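Pirin-like protein (Geobacillus kaustophilus, PDB 2P17) is of unknown function but binds one iron ion per subunit and belongs to the pirin family of the cupin superfamily. Local coordinates at residues L71-K77 against V97-P103; S81-D87 against Y129-S134; F47-T51 against D102-T108; G59-Y65 against L112-L118. All coordinates share one frame. Residue numbers count along the deposited sequence, not the author numbering.

Contact 1: L71-K77 against V97-P103. With FE (Fe (III) ion), chain B.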
# COMPACT_ATOMS: atom_id res chain seq x y z
N LEU A 71 -15.59 6.85 1.88
CA LEU A 71 -14.98 7.07 3.19
C LEU A 71 -14.92 8.55 3.56
O LEU A 71 -14.55 9.39 2.74
CB LEU A 71 -13.57 6.47 3.23
CG LEU A 71 -12.81 6.43 4.57
CD1 LEU A 71 -13.56 5.62 5.60
CD2 LEU A 71 -11.41 5.88 4.38
N GLU A 72 -15.30 8.86 4.80
CA GLU A 72 -15.13 10.19 5.37
C GLU A 72 -13.91 10.17 6.28
O GLU A 72 -13.82 9.37 7.23
CB GLU A 72 -16.37 10.61 6.17
CG GLU A 72 -17.59 10.81 5.31
CD GLU A 72 -18.86 11.08 6.11
OE1 GLU A 72 -18.78 11.32 7.34
OE2 GLU A 72 -19.94 11.05 5.50
N HIS A 73 -12.95 11.04 5.98
CA HIS A 73 -11.74 11.15 6.79
C HIS A 73 -11.78 12.38 7.68
O HIS A 73 -12.20 13.46 7.26
CB HIS A 73 -10.50 11.23 5.91
CG HIS A 73 -9.27 11.66 6.65
ND1 HIS A 73 -8.52 10.78 7.40
CD2 HIS A 73 -8.69 12.87 6.78
CE1 HIS A 73 -7.52 11.44 7.96
NE2 HIS A 73 -7.60 12.71 7.60
N PHE A 74 -11.33 12.22 8.92
CA PHE A 74 -11.04 13.35 9.78
C PHE A 74 -9.63 13.24 10.36
O PHE A 74 -9.22 12.16 10.78
CB PHE A 74 -12.05 13.45 10.93
CG PHE A 74 -11.63 14.41 11.99
CD1 PHE A 74 -11.83 15.77 11.82
CD2 PHE A 74 -10.98 13.96 13.14
CE1 PHE A 74 -11.40 16.68 12.79
CE2 PHE A 74 -10.56 14.86 14.11
CZ PHE A 74 -10.77 16.21 13.94
N ASP A 75 -8.93 14.37 10.41
CA ASP A 75 -7.78 14.48 11.31
C ASP A 75 -7.69 15.88 11.93
O ASP A 75 -8.24 16.85 11.40
CB ASP A 75 -6.47 14.06 10.61
CG ASP A 75 -6.02 15.05 9.57
OD1 ASP A 75 -5.49 16.11 9.97
OD2 ASP A 75 -6.19 14.77 8.37
N SER A 76 -6.99 15.96 13.05
CA SER A 76 -6.93 17.19 13.85
C SER A 76 -5.96 18.24 13.33
O SER A 76 -5.85 19.31 13.93
CB SER A 76 -6.64 16.86 15.31
OG SER A 76 -5.39 16.19 15.44
N LYS A 77 -5.29 17.95 12.23
CA LYS A 77 -4.48 18.94 11.55
C LYS A 77 -5.26 19.61 10.42
O LYS A 77 -5.41 20.84 10.41
CB LYS A 77 -3.17 18.33 11.01
CG LYS A 77 -2.24 19.31 10.28
CD LYS A 77 -1.68 20.35 11.24
CE LYS A 77 -0.55 21.16 10.61
NZ LYS A 77 -1.06 22.15 9.63
N VAL A 97 -1.19 13.42 15.97
CA VAL A 97 -2.46 13.84 15.38
C VAL A 97 -3.52 12.85 15.83
O VAL A 97 -3.18 11.71 16.18
CB VAL A 97 -2.35 13.88 13.82
CG1 VAL A 97 -2.34 12.46 13.21
CG2 VAL A 97 -3.42 14.74 13.20
N VAL A 98 -4.78 13.26 15.87
CA VAL A 98 -5.86 12.28 15.99
C VAL A 98 -6.57 12.16 14.66
O VAL A 98 -6.59 13.10 13.86
CB VAL A 98 -6.90 12.57 17.12
CG1 VAL A 98 -6.24 12.52 18.51
CG2 VAL A 98 -7.62 13.88 16.91
N HIS A 99 -7.15 10.99 14.42
CA HIS A 99 -7.90 10.77 13.20
C HIS A 99 -9.09 9.85 13.42
O HIS A 99 -9.17 9.14 14.43
CB HIS A 99 -6.98 10.20 12.12
CG HIS A 99 -6.81 8.71 12.19
ND1 HIS A 99 -7.24 7.86 11.20
CD2 HIS A 99 -6.28 7.93 13.16
CE1 HIS A 99 -6.96 6.61 11.54
NE2 HIS A 99 -6.39 6.63 12.73
N LYS A 100 -10.00 9.83 12.45
CA LYS A 100 -11.07 8.84 12.41
C LYS A 100 -11.46 8.62 10.96
O LYS A 100 -11.61 9.58 10.20
CB LYS A 100 -12.30 9.30 13.20
CG LYS A 100 -13.47 8.34 13.13
CD LYS A 100 -14.60 8.77 14.06
CE LYS A 100 -15.91 8.13 13.63
NZ LYS A 100 -16.85 7.91 14.76
N GLU A 101 -11.62 7.36 10.58
CA GLU A 101 -12.07 6.99 9.24
C GLU A 101 -13.46 6.41 9.40
O GLU A 101 -13.64 5.43 10.12
CB GLU A 101 -11.12 5.97 8.58
CG GLU A 101 -9.63 6.32 8.72
CD GLU A 101 -9.26 7.68 8.12
OE1 GLU A 101 -9.93 8.12 7.17
OE2 GLU A 101 -8.28 8.28 8.60
N ASP A 102 -14.45 7.05 8.76
CA ASP A 102 -15.84 6.67 8.96
C ASP A 102 -16.57 6.58 7.61
O ASP A 102 -16.55 7.54 6.85
CB ASP A 102 -16.53 7.70 9.87
CG ASP A 102 -17.70 7.12 10.65
OD1 ASP A 102 -17.77 5.88 10.82
OD2 ASP A 102 -18.55 7.91 11.12
N PRO A 103 -17.18 5.43 7.29
CA PRO A 103 -17.95 5.40 6.05
C PRO A 103 -19.09 6.41 6.03
O PRO A 103 -19.68 6.73 7.07
CB PRO A 103 -18.51 3.97 6.02
CG PRO A 103 -17.51 3.18 6.85
CD PRO A 103 -17.18 4.12 7.97
FE FE B . -5.80 4.91 13.36
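Cupin metal sites are often held by histidines projecting from a β-sheet, and strands 71-75 and 97-103 illustrate how such a ligand is oriented. They run antiparallel, with E72 and D102, then F74 and K100, as hydrogen-bonded pairs (E72 N to D102 O 2.7 Å, K100 N to F74 O 3.0 Å). H73, D75, H99 and E101 share one face. With chi1 at p, H99 swings away from strand 71-75 and puts NE2 1.9 Å from FE, while its ND1 donates to E101 OE2 at 2.8 Å. E101 folds back (m, m), so H73 ND1 also reaches its OE2 at 2.8 Å; H73 NE2 in turn donates to D75 OD2 at 2.6 Å. The ligand's second nitrogen is thus fixed by a relay of side chains. S76 OG replaces a backbone carbonyl, accepting from V98 N at 3.0 Å. In the four-stranded antiparallel sheet this pair is central, flanked by strand 55-57, which carries the second iron ligand H57, and by strand 79-83; strand 88-92 packs against its H73 face.

Contact 2: S81-D87 against Y129-S134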
# COMPACT_ATOMS: atom_id res chain seq x y z
N SER A 81 -12.07 15.36 5.04
CA SER A 81 -11.91 15.06 3.62
C SER A 81 -12.72 13.80 3.29
O SER A 81 -13.28 13.17 4.18
CB SER A 81 -10.45 14.84 3.29
OG SER A 81 -10.00 13.60 3.79
N THR A 82 -12.80 13.47 2.01
CA THR A 82 -13.47 12.25 1.57
C THR A 82 -12.61 11.47 0.60
O THR A 82 -11.72 12.03 -0.06
CB THR A 82 -14.84 12.54 0.91
OG1 THR A 82 -14.66 13.44 -0.19
CG2 THR A 82 -15.84 13.12 1.92
N LEU A 83 -12.86 10.17 0.53
CA LEU A 83 -12.22 9.27 -0.42
C LEU A 83 -13.27 8.37 -1.02
O LEU A 83 -14.19 7.94 -0.32
CB LEU A 83 -11.18 8.36 0.26
CG LEU A 83 -9.79 8.85 0.68
CD1 LEU A 83 -8.96 7.68 1.15
CD2 LEU A 83 -9.04 9.62 -0.40
N GLY A 84 -13.13 8.09 -2.31
CA GLY A 84 -13.99 7.10 -2.97
C GLY A 84 -13.20 5.92 -3.48
O GLY A 84 -11.99 5.81 -3.23
N PRO A 85 -13.88 4.99 -4.19
CA PRO A 85 -13.22 3.81 -4.72
C PRO A 85 -11.99 4.14 -5.55
O PRO A 85 -12.07 4.95 -6.47
CB PRO A 85 -14.31 3.15 -5.57
CG PRO A 85 -15.55 3.53 -4.88
CD PRO A 85 -15.33 4.97 -4.47
N GLY A 86 -10.87 3.51 -5.20
CA GLY A 86 -9.62 3.71 -5.92
C GLY A 86 -8.75 4.85 -5.43
O GLY A 86 -7.64 5.03 -5.93
N ASP A 87 -9.24 5.62 -4.46
CA ASP A 87 -8.51 6.77 -3.94
C ASP A 87 -7.62 6.39 -2.76
O ASP A 87 -7.84 5.37 -2.10
CB ASP A 87 -9.48 7.87 -3.48
CG ASP A 87 -10.26 8.50 -4.63
OD1 ASP A 87 -9.75 8.52 -5.78
OD2 ASP A 87 -11.38 8.98 -4.36
N TYR A 129 -1.40 15.97 5.88
CA TYR A 129 -2.37 15.12 5.22
C TYR A 129 -2.33 15.38 3.72
O TYR A 129 -2.30 16.52 3.28
CB TYR A 129 -3.78 15.40 5.76
CG TYR A 129 -4.86 14.59 5.08
CD1 TYR A 129 -5.04 13.24 5.38
CD2 TYR A 129 -5.69 15.17 4.12
CE1 TYR A 129 -6.02 12.50 4.75
CE2 TYR A 129 -6.67 14.43 3.46
CZ TYR A 129 -6.83 13.10 3.80
OH TYR A 129 -7.81 12.35 3.18
N GLN A 130 -2.29 14.29 2.96
CA GLN A 130 -2.36 14.36 1.50
C GLN A 130 -3.51 13.50 1.00
O GLN A 130 -3.58 12.31 1.31
CB GLN A 130 -1.06 13.88 0.86
CG GLN A 130 0.17 14.56 1.37
CD GLN A 130 1.42 13.97 0.76
OE1 GLN A 130 1.70 14.19 -0.43
NE2 GLN A 130 2.17 13.23 1.56
N ASN A 131 -4.42 14.12 0.26
CA ASN A 131 -5.52 13.42 -0.38
C ASN A 131 -5.12 13.11 -1.82
O ASN A 131 -4.88 14.02 -2.62
CB ASN A 131 -6.79 14.27 -0.32
CG ASN A 131 -8.03 13.51 -0.70
OD1 ASN A 131 -8.33 13.35 -1.88
ND2 ASN A 131 -8.77 13.03 0.30
N LEU A 132 -5.03 11.83 -2.15
CA LEU A 132 -4.48 11.38 -3.43
C LEU A 132 -5.55 10.74 -4.29
O LEU A 132 -5.74 9.54 -4.27
CB LEU A 132 -3.31 10.41 -3.19
CG LEU A 132 -2.19 10.91 -2.28
CD1 LEU A 132 -1.17 9.81 -2.00
CD2 LEU A 132 -1.52 12.17 -2.84
N ARG A 133 -6.27 11.57 -5.04
CA ARG A 133 -7.32 11.07 -5.90
C ARG A 133 -6.72 10.28 -7.04
O ARG A 133 -5.75 10.69 -7.67
CB ARG A 133 -8.16 12.22 -6.44
CG ARG A 133 -8.82 13.04 -5.36
CD ARG A 133 -9.88 12.24 -4.61
NE ARG A 133 -10.63 13.11 -3.72
CZ ARG A 133 -11.78 12.80 -3.13
NH1 ARG A 133 -12.33 11.61 -3.32
NH2 ARG A 133 -12.37 13.69 -2.34
N SER A 134 -7.31 9.12 -7.31
CA SER A 134 -6.85 8.24 -8.37
C SER A 134 -6.65 9.03 -9.68
O SER A 134 -5.61 8.91 -10.33
CB SER A 134 -7.86 7.12 -8.58
OG SER A 134 -7.48 6.27 -9.64
O HOH W 1 -11.87 15.55 0.02
O HOH W 2 -7.31 3.91 -8.44
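Y129 points its side chain toward 81-87, its ring stacked on that of H73 and its hydroxyl at S81, where OH accepts from S81 OG at 2.6 Å and also from N131 ND2 at 3.1 Å. The same N131 ND2 donates to T82 O at 3.1 Å, so side chains do the work that backbone bonding cannot: the axes of strand segments 81-83 and 129-132 come no closer than 8.4 Å, at 37°. R133 starts out away from 81-87 but curls back with chi1 and chi2 both m. Its guanidinium lies with one face over T82 O, bonds T82 OG1 through NH2 (3.2 Å) and forms a salt bridge from NH1 to D87 OD2 (3.0 Å). D87 is the hub of the turn: OD2 also accepts from G84 N at 2.8 Å, closing over the type II turn G84-D87, and OD1 takes S134 N at 2.9 Å. Water 2 links G86 O with S134 OG. The contact thereby joins two different sheets: strand 79-83 borders strand 71-75, whereas strand 128-132 pairs with strand 88-92.

Contact 3: F47-T51 against D102-T108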
# COMPACT_ATOMS: atom_id res chain seq x y z
N PHE A 47 -16.01 -2.26 6.73
CA PHE A 47 -16.65 -1.63 7.88
C PHE A 47 -17.76 -0.65 7.53
O PHE A 47 -17.80 -0.11 6.42
CB PHE A 47 -15.62 -1.02 8.85
CG PHE A 47 -14.75 0.06 8.26
CD1 PHE A 47 -14.87 1.37 8.69
CD2 PHE A 47 -13.78 -0.25 7.30
CE1 PHE A 47 -14.05 2.37 8.18
CE2 PHE A 47 -12.95 0.75 6.77
CZ PHE A 47 -13.10 2.07 7.21
N GLU A 48 -18.67 -0.45 8.48
CA GLU A 48 -19.78 0.47 8.32
C GLU A 48 -19.61 1.68 9.24
O GLU A 48 -18.73 1.71 10.10
CB GLU A 48 -21.11 -0.25 8.61
CG GLU A 48 -21.41 -1.38 7.61
CD GLU A 48 -22.60 -2.25 7.99
OE1 GLU A 48 -23.66 -1.71 8.39
OE2 GLU A 48 -22.47 -3.49 7.87
N ARG A 49 -20.46 2.69 9.02
CA ARG A 49 -20.46 3.91 9.82
C ARG A 49 -20.57 3.59 11.31
O ARG A 49 -21.40 2.77 11.72
CB ARG A 49 -21.61 4.83 9.39
CG ARG A 49 -21.52 6.25 9.93
CD ARG A 49 -22.46 7.17 9.16
NE ARG A 49 -22.41 8.56 9.62
CZ ARG A 49 -21.52 9.46 9.20
NH1 ARG A 49 -20.57 9.15 8.32
NH2 ARG A 49 -21.59 10.70 9.68
N GLY A 50 -19.70 4.22 12.09
CA GLY A 50 -19.69 4.07 13.55
C GLY A 50 -18.70 3.05 14.09
O GLY A 50 -18.59 2.88 15.31
N THR A 51 -17.99 2.38 13.19
CA THR A 51 -17.04 1.33 13.59
C THR A 51 -15.91 1.86 14.48
O THR A 51 -15.66 1.32 15.56
CB THR A 51 -16.43 0.62 12.36
OG1 THR A 51 -17.47 -0.08 11.65
CG2 THR A 51 -15.38 -0.39 12.79
N ASP A 102 -14.45 7.05 8.76
CA ASP A 102 -15.84 6.67 8.96
C ASP A 102 -16.57 6.58 7.61
O ASP A 102 -16.55 7.54 6.85
CB ASP A 102 -16.53 7.70 9.87
CG ASP A 102 -17.70 7.12 10.65
OD1 ASP A 102 -17.77 5.88 10.82
OD2 ASP A 102 -18.55 7.91 11.12
N PRO A 103 -17.18 5.43 7.29
CA PRO A 103 -17.95 5.40 6.05
C PRO A 103 -19.09 6.41 6.03
O PRO A 103 -19.68 6.73 7.07
CB PRO A 103 -18.51 3.97 6.02
CG PRO A 103 -17.51 3.18 6.85
CD PRO A 103 -17.18 4.12 7.97
N ALA A 104 -19.41 6.89 4.83
CA ALA A 104 -20.61 7.70 4.62
C ALA A 104 -21.85 6.89 5.00
O ALA A 104 -21.84 5.66 4.93
CB ALA A 104 -20.69 8.14 3.17
N SER A 105 -22.91 7.58 5.42
CA SER A 105 -24.17 6.91 5.77
C SER A 105 -24.62 5.95 4.67
O SER A 105 -24.63 6.31 3.49
CB SER A 105 -25.27 7.95 6.05
OG SER A 105 -26.44 7.33 6.56
N GLY A 106 -24.93 4.72 5.05
CA GLY A 106 -25.36 3.69 4.10
C GLY A 106 -24.27 3.04 3.27
O GLY A 106 -24.55 2.14 2.47
N SER A 107 -23.02 3.49 3.44
CA SER A 107 -21.92 2.92 2.68
C SER A 107 -21.11 1.93 3.50
O SER A 107 -20.90 2.13 4.70
CB SER A 107 -21.01 4.03 2.16
OG SER A 107 -19.99 3.52 1.31
N THR A 108 -20.68 0.85 2.86
CA THR A 108 -19.71 -0.07 3.44
C THR A 108 -18.37 0.18 2.78
O THR A 108 -18.26 0.13 1.56
CB THR A 108 -20.12 -1.54 3.22
OG1 THR A 108 -21.37 -1.79 3.88
CG2 THR A 108 -19.07 -2.49 3.78
O HOH W 3 -22.38 2.58 6.90
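A carboxylate that receives a backbone NH of a turn is a common way of fixing a loop, and here D102 OD1 accepts from G50 N at 2.8 Å and nearly in line. G50 is the third residue of a type II turn, E48-T51, with a positive phi that suits glycine. The turn is closed by T51 N to E48 O at 3.2 Å and reinforced by T51 OG1 to the same E48 O at 2.7 Å. The extended side chain of R49 lies across the other segment, and its NH1 donates to P103 O at 2.9 Å. D102 OD2 sits over a guanidinium face, 3.7 Å from R49 NH1, a long ion pair of charges alone; the stronger carboxylate partner of R49 is E72. Water 3 joins R49 N to S107 O, at the end of a second type II turn, A104-S107. The P103 ring packs against the start of the first turn, CG 3.3 Å from F47 O and 3.5 Å from E48 C, with CD 3.6 Å from F47 CE1. At the surface, the loop after strand 39-47 here meets the end of strand 97-103; F47 also packs on L71 of strand 71-75 and V109 of strand 109-117.

Contact 4: G59-Y65 against L112-L118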
# COMPACT_ATOMS: atom_id res chain seq x y z
N GLY A 59 4.59 9.41 15.34
CA GLY A 59 5.84 8.76 14.95
C GLY A 59 5.74 7.81 13.77
O GLY A 59 6.67 7.04 13.52
N ILE A 60 4.61 7.85 13.07
CA ILE A 60 4.34 6.96 11.93
C ILE A 60 3.61 7.75 10.85
O ILE A 60 3.22 8.90 11.06
CB ILE A 60 3.48 5.72 12.33
CG1 ILE A 60 2.05 6.11 12.73
CG2 ILE A 60 4.19 4.90 13.42
CD1 ILE A 60 1.11 4.89 12.86
N GLU A 61 3.47 7.12 9.68
CA GLU A 61 2.51 7.55 8.67
C GLU A 61 1.50 6.43 8.44
O GLU A 61 1.81 5.25 8.59
CB GLU A 61 3.19 7.87 7.34
CG GLU A 61 4.36 8.83 7.45
CD GLU A 61 4.84 9.25 6.09
OE1 GLU A 61 5.47 8.40 5.40
OE2 GLU A 61 4.56 10.38 5.68
N THR A 62 0.27 6.81 8.08
CA THR A 62 -0.71 5.82 7.65
C THR A 62 -1.13 6.11 6.22
O THR A 62 -1.23 7.28 5.83
CB THR A 62 -1.95 5.77 8.54
OG1 THR A 62 -2.66 7.00 8.44
CG2 THR A 62 -1.56 5.52 10.00
N VAL A 63 -1.34 5.05 5.45
CA VAL A 63 -1.70 5.20 4.05
C VAL A 63 -2.91 4.32 3.79
O VAL A 63 -2.82 3.10 3.96
CB VAL A 63 -0.56 4.78 3.12
CG1 VAL A 63 -0.96 5.03 1.67
CG2 VAL A 63 0.72 5.59 3.42
N THR A 64 -4.02 4.95 3.39
CA THR A 64 -5.27 4.22 3.16
C THR A 64 -5.55 4.13 1.68
O THR A 64 -5.44 5.12 0.97
CB THR A 64 -6.47 4.95 3.79
OG1 THR A 64 -6.13 5.38 5.12
CG2 THR A 64 -7.70 4.05 3.86
N TYR A 65 -5.87 2.92 1.21
CA TYR A 65 -6.40 2.72 -0.14
C TYR A 65 -7.84 2.23 -0.00
O TYR A 65 -8.10 1.25 0.70
CB TYR A 65 -5.55 1.71 -0.94
CG TYR A 65 -6.16 1.35 -2.29
CD1 TYR A 65 -5.80 2.04 -3.44
CD2 TYR A 65 -7.11 0.34 -2.39
CE1 TYR A 65 -6.37 1.73 -4.68
CE2 TYR A 65 -7.69 0.01 -3.63
CZ TYR A 65 -7.32 0.71 -4.76
OH TYR A 65 -7.90 0.38 -5.97
N LEU A 112 -7.61 -0.82 2.60
CA LEU A 112 -6.32 -1.35 3.05
C LEU A 112 -5.59 -0.23 3.75
O LEU A 112 -5.41 0.84 3.17
CB LEU A 112 -5.50 -1.83 1.86
CG LEU A 112 -6.02 -3.12 1.24
CD1 LEU A 112 -5.50 -3.28 -0.17
CD2 LEU A 112 -5.63 -4.32 2.11
N GLN A 113 -5.18 -0.46 5.01
CA GLN A 113 -4.53 0.55 5.83
C GLN A 113 -3.09 0.14 6.14
O GLN A 113 -2.87 -0.83 6.86
CB GLN A 113 -5.30 0.73 7.14
CG GLN A 113 -4.75 1.81 8.05
CD GLN A 113 -5.24 3.19 7.68
OE1 GLN A 113 -5.55 3.46 6.52
NE2 GLN A 113 -5.32 4.07 8.66
N LEU A 114 -2.14 0.88 5.59
CA LEU A 114 -0.71 0.62 5.75
C LEU A 114 -0.12 1.58 6.78
O LEU A 114 -0.47 2.76 6.79
CB LEU A 114 -0.02 0.83 4.40
CG LEU A 114 1.49 0.66 4.34
CD1 LEU A 114 1.84 -0.82 4.24
CD2 LEU A 114 2.05 1.43 3.15
N TRP A 115 0.76 1.07 7.64
CA TRP A 115 1.56 1.94 8.51
C TRP A 115 2.98 1.94 8.04
O TRP A 115 3.57 0.89 7.76
CB TRP A 115 1.54 1.46 9.95
CG TRP A 115 0.24 1.64 10.68
CD1 TRP A 115 -0.97 1.98 10.15
CD2 TRP A 115 0.03 1.45 12.09
NE1 TRP A 115 -1.92 2.04 11.15
CE2 TRP A 115 -1.33 1.72 12.34
CE3 TRP A 115 0.88 1.11 13.15
CZ2 TRP A 115 -1.88 1.64 13.64
CZ3 TRP A 115 0.33 1.02 14.44
CH2 TRP A 115 -1.04 1.28 14.66
N VAL A 116 3.55 3.14 7.96
CA VAL A 116 4.95 3.32 7.57
C VAL A 116 5.68 3.93 8.75
O VAL A 116 5.21 4.91 9.34
CB VAL A 116 5.07 4.24 6.35
CG1 VAL A 116 6.52 4.26 5.84
CG2 VAL A 116 4.12 3.83 5.23
N ASN A 117 6.83 3.38 9.11
CA ASN A 117 7.60 3.95 10.21
C ASN A 117 8.23 5.27 9.79
O ASN A 117 8.56 5.48 8.63
CB ASN A 117 8.70 2.98 10.63
CG ASN A 117 9.21 3.24 12.03
OD1 ASN A 117 8.60 3.99 12.80
ND2 ASN A 117 10.34 2.61 12.37
N LEU A 118 8.37 6.18 10.76
CA LEU A 118 9.20 7.37 10.58
C LEU A 118 10.54 7.14 11.26
O LEU A 118 10.58 6.64 12.39
CB LEU A 118 8.54 8.62 11.17
CG LEU A 118 7.29 9.19 10.46
CD1 LEU A 118 6.62 10.26 11.29
CD2 LEU A 118 7.67 9.76 9.12
O HOH W 4 7.96 7.73 6.53
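At the apolar centre of this pair, V63 meets L114 and V116 on one face of the sheet, with V63 CB 4.2 Å from L114 CB and V63 CG2 4.2 Å from V116 CG2. L112 and Y65 extend the same face, packing on strands 189-196 and 235-242 of the C-terminal half. Strands 60-65 and 112-117 are antiparallel, and three hydrogen-bonded pairs, E61-V116, V63-L114 and Y65-L112, give six backbone bonds of 2.8 to 2.9 Å, among them V63 N to L114 O at 2.8 Å. Across the sheet T62, T64, Q113 and W115 project from the other face. There T62 CG2 lies 3.6 Å from W115 CD1, while I60 CD1 sits over the six-membered ring of W115 in a CH-pi contact, 3.9 Å from its centroid. The polar edge is shared between the two faces. T64 OG1 donates to Q113 OE1 over a very short 2.4 Å. E61 OE1 is bridged by water 4 to N117 O, and E61 OE2 has T92 as its partner. Near the start of 59-65, a weak bond runs from L118 N to G59 O at 3.4 Å. While the apolar face looks outward to the C-terminal half, an inward face lined by residues around a metal is typical of a cupin barrel: the nearest side-chain atom of Q113 is about 5 Å from the iron, and W115 meets the ligand H57.

Overall arrangement
The four contacts lie in the N-terminal of two cupin domains. Contact 1 is the centre of the four-stranded sheet and contact 4 belongs to the larger sheet; their centres lie about 14 Å apart, and H99 and Q113 approach each other near the iron. Contact 2 ties the two sheets together, about 12 Å from contact 1 between centres. Contact 3 shares D102 and P103 with contact 1 and closes the surface end of strand 97-103, its centre about 21 Å from that of contact 4. Along the chain contact 1 is nested within the loops closed by contacts 3 and 4; contact 2 crosses each of the other three, and contacts 3 and 4 cross each other. This interleaving brings distant segments side by side in the two sheets, with the iron site at contact 1.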